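Local atomic coordinates of polyketide synthase PksL (Bacillus subtilis, PDB entry 5E1V), a protein that is a polyketide synthase of the bacillaene pathway, whose monomeric dehydratase domain probably removes water from beta-hydroxyacyl intermediates to leave a carbon-carbon double bond. Residues 227-239 with 252-264. Sequence-based numbering, arbitrary orientation.
Sequences ALLQTDCMTRIKR and TLEFFNASGEKVA
R236 takes hold of E254 side-on: NE lies 3.2 Å from E254 OE2 and NH2 lies 3.0 Å from E254 OE1. Both oxygens sit close to the guanidinium plane, but the carboxylate is turned 52° against it and is met from above its own plane. From the opposite face of that carboxylate comes K238, whose NZ stands 2.6 Å from E254 OE2 on the syn side. K262 then takes the anti lone pair of E254 OE1, its NZ at 2.8 Å, so one buried carboxylate serves three cations. F256 CZ lies over one face of the guanidinium and K238 CE over the other. R236 reaches back to the carboxylate through an extended start (chi1 178°, CG opposite the backbone N) and a bend at chi3. Were E254 an alanine, K238 would probably be left without this carboxylate mate, and the R236 head, still paired with E121, would be likely to lose its side-on grip and turn more easily.

Backbone bonds fix this register: the antiparallel hydrogen-bonded pairs M234-F256 and R236-E254 flank the non-hydrogen-bonded pair T235-F255. On the T235 face, OG1 comes within 3.4 Å of F255 CD2 while bonding to S196 of helix 190-203, and I237 CG1 packs alongside L253 CD2. In the loop 227-231, which runs beside V263, L229 CD1 makes an off-centre CH-pi contact with the F255 ring, 4.2 Å from its centroid. V263 and A264 both face F255 in a classic beta bulge, their N-H groups sharing F255 O.

Farther out, E265 also pairs with K262. Thus one face of this hot-dog-family hairpin packs apolar groups toward the helix, while the other carries a charge network round the buried carboxylate of E254, in which the surrounding cations would be expected to keep E254 ionised.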
# COMPACT_ATOMS: atom_id res chain seq x y z
N ALA A 227 -10.67 -11.28 1.84
CA ALA A 227 -10.39 -11.39 3.28
C ALA A 227 -9.38 -10.28 3.67
O ALA A 227 -8.69 -9.68 2.85
CB ALA A 227 -9.86 -12.76 3.66
N LEU A 228 -9.40 -9.94 4.93
CA LEU A 228 -8.50 -8.93 5.46
C LEU A 228 -7.06 -9.37 5.46
O LEU A 228 -6.73 -10.59 5.56
CB LEU A 228 -8.94 -8.65 6.90
CG LEU A 228 -10.35 -8.16 7.18
CD1 LEU A 228 -10.45 -7.52 8.60
CD2 LEU A 228 -10.86 -7.11 6.18
N LEU A 229 -6.13 -8.42 5.40
CA LEU A 229 -4.73 -8.70 5.59
C LEU A 229 -4.23 -7.92 6.78
O LEU A 229 -3.99 -6.75 6.67
CB LEU A 229 -3.93 -8.28 4.35
CG LEU A 229 -4.40 -9.00 3.12
CD1 LEU A 229 -3.89 -8.26 1.85
CD2 LEU A 229 -3.86 -10.38 3.14
N GLN A 230 -4.04 -8.61 7.91
CA GLN A 230 -3.81 -7.92 9.19
C GLN A 230 -2.45 -8.13 9.81
O GLN A 230 -1.77 -7.16 10.15
CB GLN A 230 -4.86 -8.34 10.19
CG GLN A 230 -6.29 -8.21 9.69
CD GLN A 230 -7.31 -8.52 10.71
OE1 GLN A 230 -7.75 -9.64 10.79
NE2 GLN A 230 -7.80 -7.52 11.40
N THR A 231 -2.06 -9.42 9.97
CA THR A 231 -0.81 -9.84 10.66
C THR A 231 0.32 -10.30 9.77
O THR A 231 1.54 -10.14 10.10
CB THR A 231 -1.15 -10.95 11.66
OG1 THR A 231 -2.01 -11.91 11.00
CG2 THR A 231 -1.91 -10.42 12.82
N ASP A 232 -0.05 -10.89 8.63
CA ASP A 232 0.94 -11.58 7.80
C ASP A 232 0.33 -11.83 6.44
O ASP A 232 -0.90 -11.84 6.33
CB ASP A 232 1.40 -12.93 8.47
CG ASP A 232 0.25 -13.92 8.65
OD1 ASP A 232 -0.45 -13.87 9.66
OD2 ASP A 232 -0.03 -14.69 7.71
N CYS A 233 1.18 -12.05 5.41
CA CYS A 233 0.68 -12.55 4.19
C CYS A 233 1.82 -13.12 3.42
O CYS A 233 3.02 -12.89 3.76
CB CYS A 233 0.00 -11.42 3.39
SG CYS A 233 1.10 -10.05 3.00
N MET A 234 1.45 -13.84 2.35
CA MET A 234 2.39 -14.28 1.38
C MET A 234 2.10 -13.54 0.09
O MET A 234 1.05 -13.71 -0.50
CB MET A 234 2.29 -15.80 1.21
CG MET A 234 2.62 -16.60 2.49
SD MET A 234 4.41 -16.77 2.61
CE MET A 234 4.58 -17.61 4.19
N THR A 235 3.02 -12.70 -0.34
CA THR A 235 2.83 -11.94 -1.59
C THR A 235 3.66 -12.45 -2.78
O THR A 235 4.92 -12.45 -2.75
CB THR A 235 3.16 -10.46 -1.43
OG1 THR A 235 2.42 -9.95 -0.33
CG2 THR A 235 2.86 -9.70 -2.73
N ARG A 236 2.97 -12.72 -3.88
CA ARG A 236 3.68 -13.17 -5.06
C ARG A 236 3.66 -12.09 -6.07
O ARG A 236 2.64 -11.42 -6.28
CB ARG A 236 3.01 -14.41 -5.65
CG ARG A 236 3.74 -14.86 -6.93
CD ARG A 236 3.09 -16.05 -7.56
NE ARG A 236 1.76 -15.76 -8.07
CZ ARG A 236 0.87 -16.72 -8.31
NH1 ARG A 236 1.21 -17.99 -8.13
NH2 ARG A 236 -0.33 -16.43 -8.76
N ILE A 237 4.82 -11.88 -6.69
CA ILE A 237 4.94 -10.98 -7.76
C ILE A 237 5.56 -11.78 -8.90
O ILE A 237 6.67 -12.32 -8.74
CB ILE A 237 5.84 -9.79 -7.39
CG1 ILE A 237 5.26 -9.10 -6.13
CG2 ILE A 237 5.93 -8.83 -8.57
CD1 ILE A 237 6.26 -8.49 -5.22
N LYS A 238 4.85 -11.84 -10.02
CA LYS A 238 5.32 -12.54 -11.21
C LYS A 238 6.12 -11.62 -12.10
O LYS A 238 5.73 -10.45 -12.38
CB LYS A 238 4.13 -13.12 -11.99
CG LYS A 238 3.28 -14.16 -11.27
CD LYS A 238 2.38 -14.85 -12.32
CE LYS A 238 1.12 -15.47 -11.75
NZ LYS A 238 0.09 -14.46 -11.35
N ARG A 239 7.25 -12.13 -12.61
CA ARG A 239 8.09 -11.27 -13.48
C ARG A 239 7.28 -10.78 -14.67
O ARG A 239 7.49 -9.65 -15.16
CB ARG A 239 9.37 -12.03 -13.96
CG ARG A 239 10.44 -11.14 -14.59
CD ARG A 239 11.61 -11.97 -15.07
NE ARG A 239 12.15 -12.83 -14.03
CZ ARG A 239 12.90 -12.42 -13.00
NH1 ARG A 239 13.21 -11.14 -12.82
NH2 ARG A 239 13.31 -13.32 -12.10
N THR A 252 2.19 -6.16 -10.31
CA THR A 252 0.89 -6.65 -9.88
C THR A 252 1.21 -7.48 -8.63
O THR A 252 2.05 -8.38 -8.66
CB THR A 252 0.09 -7.43 -10.97
OG1 THR A 252 -0.56 -6.52 -11.87
CG2 THR A 252 -1.06 -8.21 -10.27
N LEU A 253 0.56 -7.13 -7.51
CA LEU A 253 0.81 -7.78 -6.22
C LEU A 253 -0.30 -8.77 -5.90
O LEU A 253 -1.46 -8.40 -5.89
CB LEU A 253 0.91 -6.70 -5.07
CG LEU A 253 1.96 -5.58 -5.13
CD1 LEU A 253 1.89 -4.58 -3.93
CD2 LEU A 253 3.39 -6.12 -5.38
N GLU A 254 0.04 -10.04 -5.62
CA GLU A 254 -1.00 -11.04 -5.37
C GLU A 254 -0.88 -11.47 -3.93
O GLU A 254 0.17 -11.92 -3.55
CB GLU A 254 -0.83 -12.24 -6.33
CG GLU A 254 -0.94 -11.81 -7.77
CD GLU A 254 -0.73 -12.98 -8.69
OE1 GLU A 254 -1.70 -13.78 -8.87
OE2 GLU A 254 0.44 -13.09 -9.15
N PHE A 255 -1.93 -11.33 -3.14
CA PHE A 255 -1.87 -11.65 -1.74
C PHE A 255 -2.48 -13.00 -1.38
O PHE A 255 -3.61 -13.29 -1.71
CB PHE A 255 -2.43 -10.53 -0.89
CG PHE A 255 -1.80 -9.20 -1.19
CD1 PHE A 255 -2.33 -8.38 -2.21
CD2 PHE A 255 -0.75 -8.74 -0.46
CE1 PHE A 255 -1.78 -7.14 -2.47
CE2 PHE A 255 -0.18 -7.52 -0.76
CZ PHE A 255 -0.71 -6.71 -1.73
N PHE A 256 -1.71 -13.78 -0.62
CA PHE A 256 -2.16 -15.07 -0.11
C PHE A 256 -2.08 -15.21 1.41
O PHE A 256 -1.12 -14.73 2.04
CB PHE A 256 -1.26 -16.16 -0.73
CG PHE A 256 -1.34 -16.25 -2.21
CD1 PHE A 256 -0.57 -15.45 -3.00
CD2 PHE A 256 -2.19 -17.15 -2.81
CE1 PHE A 256 -0.65 -15.50 -4.36
CE2 PHE A 256 -2.26 -17.24 -4.17
CZ PHE A 256 -1.48 -16.41 -4.95
N ASN A 257 -3.06 -15.91 2.00
CA ASN A 257 -3.00 -16.19 3.44
C ASN A 257 -1.95 -17.28 3.77
O ASN A 257 -1.35 -17.89 2.89
CB ASN A 257 -4.40 -16.40 4.07
CG ASN A 257 -5.11 -17.66 3.57
OD1 ASN A 257 -4.47 -18.54 2.99
ND2 ASN A 257 -6.45 -17.68 3.68
N ALA A 258 -1.71 -17.50 5.05
CA ALA A 258 -0.66 -18.42 5.47
C ALA A 258 -0.97 -19.86 5.02
O ALA A 258 -0.06 -20.67 4.81
CB ALA A 258 -0.49 -18.33 6.99
N SER A 259 -2.24 -20.14 4.80
CA SER A 259 -2.65 -21.41 4.24
C SER A 259 -2.49 -21.51 2.70
O SER A 259 -2.73 -22.55 2.12
CB SER A 259 -4.05 -21.73 4.74
OG SER A 259 -5.01 -21.35 3.81
N GLY A 260 -2.03 -20.45 2.03
CA GLY A 260 -1.78 -20.48 0.58
C GLY A 260 -2.94 -20.09 -0.33
O GLY A 260 -2.81 -20.13 -1.57
N GLU A 261 -4.06 -19.69 0.25
CA GLU A 261 -5.19 -19.32 -0.59
C GLU A 261 -5.04 -17.87 -1.07
O GLU A 261 -4.60 -17.02 -0.30
CB GLU A 261 -6.49 -19.49 0.14
CG GLU A 261 -6.75 -20.91 0.64
CD GLU A 261 -7.63 -20.95 1.87
OE1 GLU A 261 -7.73 -19.93 2.55
OE2 GLU A 261 -8.21 -22.03 2.20
N LYS A 262 -5.32 -17.61 -2.34
CA LYS A 262 -5.30 -16.19 -2.85
C LYS A 262 -6.47 -15.44 -2.23
O LYS A 262 -7.62 -15.90 -2.29
CB LYS A 262 -5.37 -16.11 -4.35
CG LYS A 262 -5.26 -14.68 -4.88
CD LYS A 262 -4.84 -14.63 -6.34
CE LYS A 262 -4.82 -13.21 -6.90
NZ LYS A 262 -4.37 -13.27 -8.31
N VAL A 263 -6.18 -14.30 -1.59
CA VAL A 263 -7.21 -13.45 -0.96
C VAL A 263 -7.30 -11.98 -1.41
O VAL A 263 -8.25 -11.32 -1.08
CB VAL A 263 -7.09 -13.45 0.54
CG1 VAL A 263 -7.32 -14.87 1.00
CG2 VAL A 263 -5.72 -12.92 1.03
N ALA A 264 -6.30 -11.50 -2.13
CA ALA A 264 -6.34 -10.18 -2.65
C ALA A 264 -5.43 -9.97 -3.84
O ALA A 264 -4.48 -10.69 -4.11
CB ALA A 264 -6.08 -9.12 -1.54
O HOH W 1 -2.68 -15.61 6.74
O HOH W 2 2.07 -10.93 -9.89